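Local atomic coordinates of inactive Zymogen C11 Protease (PDB entry 6MZO), a protein that is an inactive zymogen of a clostripain-like C11 cysteine protease, a family whose active members probably cleave peptide bonds after basic residues. Residues A[156-161]-A[179-184]. Residues are numbered along the deposited sequence; the frame is centred on the assembly and turned at random.
Sequences DFILFD and DYIIGS
Ile158 and Phe160 of one strand meet Ile182 of the next through backbone bonds, pairing two parallel strands, 155-162 and 178-183, of a beta-alpha-beta unit connected through helix 168-173, inside the central mixed sheet of this clan CD peptidase. Three ladder bonds are nearly straight: Ile158 N to Tyr180 O (3.1 Å), Ile182 N to Ile158 O (3.0 Å) and Phe160 N to Ile182 O (2.9 Å). At its N-terminal end the ladder is weaker: Tyr180 N reaches Asp156 O only through a long, bent bond.

On one face, Ile181 spreads its branches over two neighbours. CG2, anti to its own backbone N, meets the Phe160 ring at its edge and in its plane, 3.7 Å from CE2, while CD1 approaches Ile158 CB at 4.1 Å. Ile158 CG2 sits over the centre of the same ring, so the two isoleucines touch Phe160 on a face and at the edge; Phe174 adds an edge-to-face ring contact. On the opposite face, Leu159 CG lies 4.3 Å from Ile182 CB, and helix 209-220 packs over this side through Val209 and Ile212.

At the N-terminal end of the pairing, the side chains of Asp156 and Asp179 run side by side, their repulsion probably eased by Arg13, salt-bridged to Asp156, and by His154, hydrogen-bonded to Asp179. At the other end, one water donates to Phe160 O and accepts from Ser184 N, both at 2.8 Å.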
loop_
_atom_site.group_PDB
_atom_site.type_symbol
_atom_site.label_atom_id
_atom_site.label_comp_id
_atom_site.label_asym_id
_atom_site.label_seq_id
_atom_site.Cartn_x
_atom_site.Cartn_y
_atom_site.Cartn_z
ATOM N N ASP A 156 -13.754 0.324 3.578
ATOM C CA ASP A 156 -13.417 1.367 4.585
ATOM C C ASP A 156 -11.930 1.642 4.557
ATOM O O ASP A 156 -11.509 2.799 4.836
ATOM C CB ASP A 156 -13.828 0.899 5.994
ATOM C CG ASP A 156 -15.334 0.977 6.216
ATOM O OD1 ASP A 156 -16.107 1.232 5.279
ATOM O OD2 ASP A 156 -15.788 0.817 7.360
ATOM N N PHE A 157 -11.112 0.614 4.343
ATOM C CA PHE A 157 -9.685 0.830 4.159
ATOM C C PHE A 157 -9.090 -0.193 3.208
ATOM O O PHE A 157 -9.639 -1.310 3.049
ATOM C CB PHE A 157 -8.917 0.750 5.511
ATOM C CG PHE A 157 -8.941 -0.644 6.161
ATOM C CD1 PHE A 157 -8.006 -1.612 5.868
ATOM C CD2 PHE A 157 -9.953 -1.014 7.087
ATOM C CE1 PHE A 157 -8.031 -2.880 6.427
ATOM C CE2 PHE A 157 -9.963 -2.330 7.651
ATOM C CZ PHE A 157 -9.024 -3.248 7.339
ATOM N N ILE A 158 -7.980 0.216 2.549
ATOM C CA ILE A 158 -7.133 -0.802 1.921
ATOM C C ILE A 158 -5.787 -0.654 2.584
ATOM O O ILE A 158 -5.250 0.484 2.657
ATOM C CB ILE A 158 -6.966 -0.644 0.374
ATOM C CG1 ILE A 158 -8.321 -0.800 -0.338
ATOM C CG2 ILE A 158 -5.918 -1.653 -0.122
ATOM C CD1 ILE A 158 -8.299 -0.311 -1.865
ATOM N N LEU A 159 -5.279 -1.767 3.113
ATOM C CA LEU A 159 -3.940 -1.809 3.736
ATOM C C LEU A 159 -3.015 -2.482 2.736
ATOM O O LEU A 159 -3.204 -3.651 2.405
ATOM C CB LEU A 159 -4.021 -2.585 5.048
ATOM C CG LEU A 159 -2.772 -2.647 5.944
ATOM C CD1 LEU A 159 -3.141 -3.370 7.277
ATOM C CD2 LEU A 159 -1.636 -3.405 5.356
ATOM N N PHE A 160 -2.052 -1.699 2.221
ATOM C CA PHE A 160 -1.076 -2.294 1.277
ATOM C C PHE A 160 0.129 -2.787 2.047
ATOM O O PHE A 160 0.967 -1.981 2.480
ATOM C CB PHE A 160 -0.645 -1.240 0.247
ATOM C CG PHE A 160 -1.700 -0.894 -0.769
ATOM C CD1 PHE A 160 -2.052 -1.810 -1.755
ATOM C CD2 PHE A 160 -2.299 0.372 -0.757
ATOM C CE1 PHE A 160 -2.994 -1.493 -2.702
ATOM C CE2 PHE A 160 -3.267 0.696 -1.753
ATOM C CZ PHE A 160 -3.581 -0.250 -2.701
ATOM N N ASP A 161 0.235 -4.088 2.245
ATOM C CA ASP A 161 1.418 -4.638 2.883
ATOM C C ASP A 161 2.362 -4.984 1.751
ATOM O O ASP A 161 2.432 -6.115 1.276
ATOM C CB ASP A 161 1.015 -5.854 3.799
ATOM C CG ASP A 161 2.182 -6.292 4.684
ATOM O OD1 ASP A 161 3.371 -6.000 4.367
ATOM O OD2 ASP A 161 1.957 -7.035 5.623
ATOM N N ASP A 179 -12.035 4.456 1.716
ATOM C CA ASP A 179 -12.052 5.673 2.472
ATOM C C ASP A 179 -10.674 6.107 2.955
ATOM O O ASP A 179 -10.399 7.255 3.043
ATOM C CB ASP A 179 -13.011 5.584 3.647
ATOM C CG ASP A 179 -14.452 5.442 3.214
ATOM O OD1 ASP A 179 -14.838 5.972 2.194
ATOM O OD2 ASP A 179 -15.183 4.774 3.907
ATOM N N TYR A 180 -9.840 5.128 3.283
ATOM C CA TYR A 180 -8.494 5.341 3.759
ATOM C C TYR A 180 -7.548 4.347 3.101
ATOM O O TYR A 180 -7.920 3.260 2.838
ATOM C CB TYR A 180 -8.417 5.130 5.285
ATOM C CG TYR A 180 -9.183 6.162 6.025
ATOM C CD1 TYR A 180 -8.628 7.355 6.315
ATOM C CD2 TYR A 180 -10.478 5.957 6.365
ATOM C CE1 TYR A 180 -9.349 8.330 6.950
ATOM C CE2 TYR A 180 -11.213 6.920 6.995
ATOM C CZ TYR A 180 -10.647 8.108 7.281
ATOM O OH TYR A 180 -11.383 9.066 7.905
ATOM N N ILE A 181 -6.318 4.776 2.892
ATOM C CA ILE A 181 -5.287 3.934 2.349
ATOM C C ILE A 181 -4.145 3.921 3.364
ATOM O O ILE A 181 -3.721 4.919 3.784
ATOM C CB ILE A 181 -4.723 4.486 1.025
ATOM C CG1 ILE A 181 -5.803 4.609 -0.031
ATOM C CG2 ILE A 181 -3.630 3.606 0.502
ATOM C CD1 ILE A 181 -6.380 3.306 -0.416
ATOM N N ILE A 182 -3.659 2.746 3.697
ATOM C CA ILE A 182 -2.579 2.577 4.644
ATOM C C ILE A 182 -1.405 1.939 3.926
ATOM O O ILE A 182 -1.596 0.957 3.297
ATOM C CB ILE A 182 -2.999 1.651 5.805
ATOM C CG1 ILE A 182 -4.254 2.171 6.465
ATOM C CG2 ILE A 182 -1.919 1.564 6.854
ATOM C CD1 ILE A 182 -4.871 1.221 7.442
ATOM N N GLY A 183 -0.205 2.490 4.057
ATOM C CA GLY A 183 0.921 1.885 3.349
ATOM C C GLY A 183 2.223 2.517 3.753
ATOM O O GLY A 183 2.249 3.357 4.667
ATOM N N SER A 184 3.277 2.068 3.095
ATOM C CA SER A 184 4.619 2.653 3.333
ATOM C C SER A 184 5.084 3.342 2.109
ATOM O O SER A 184 4.952 2.810 0.989
ATOM C CB SER A 184 5.630 1.565 3.718
ATOM O OG SER A 184 6.975 2.092 3.842
HETATM O O HOH W 1 2.677 -0.054 1.379
#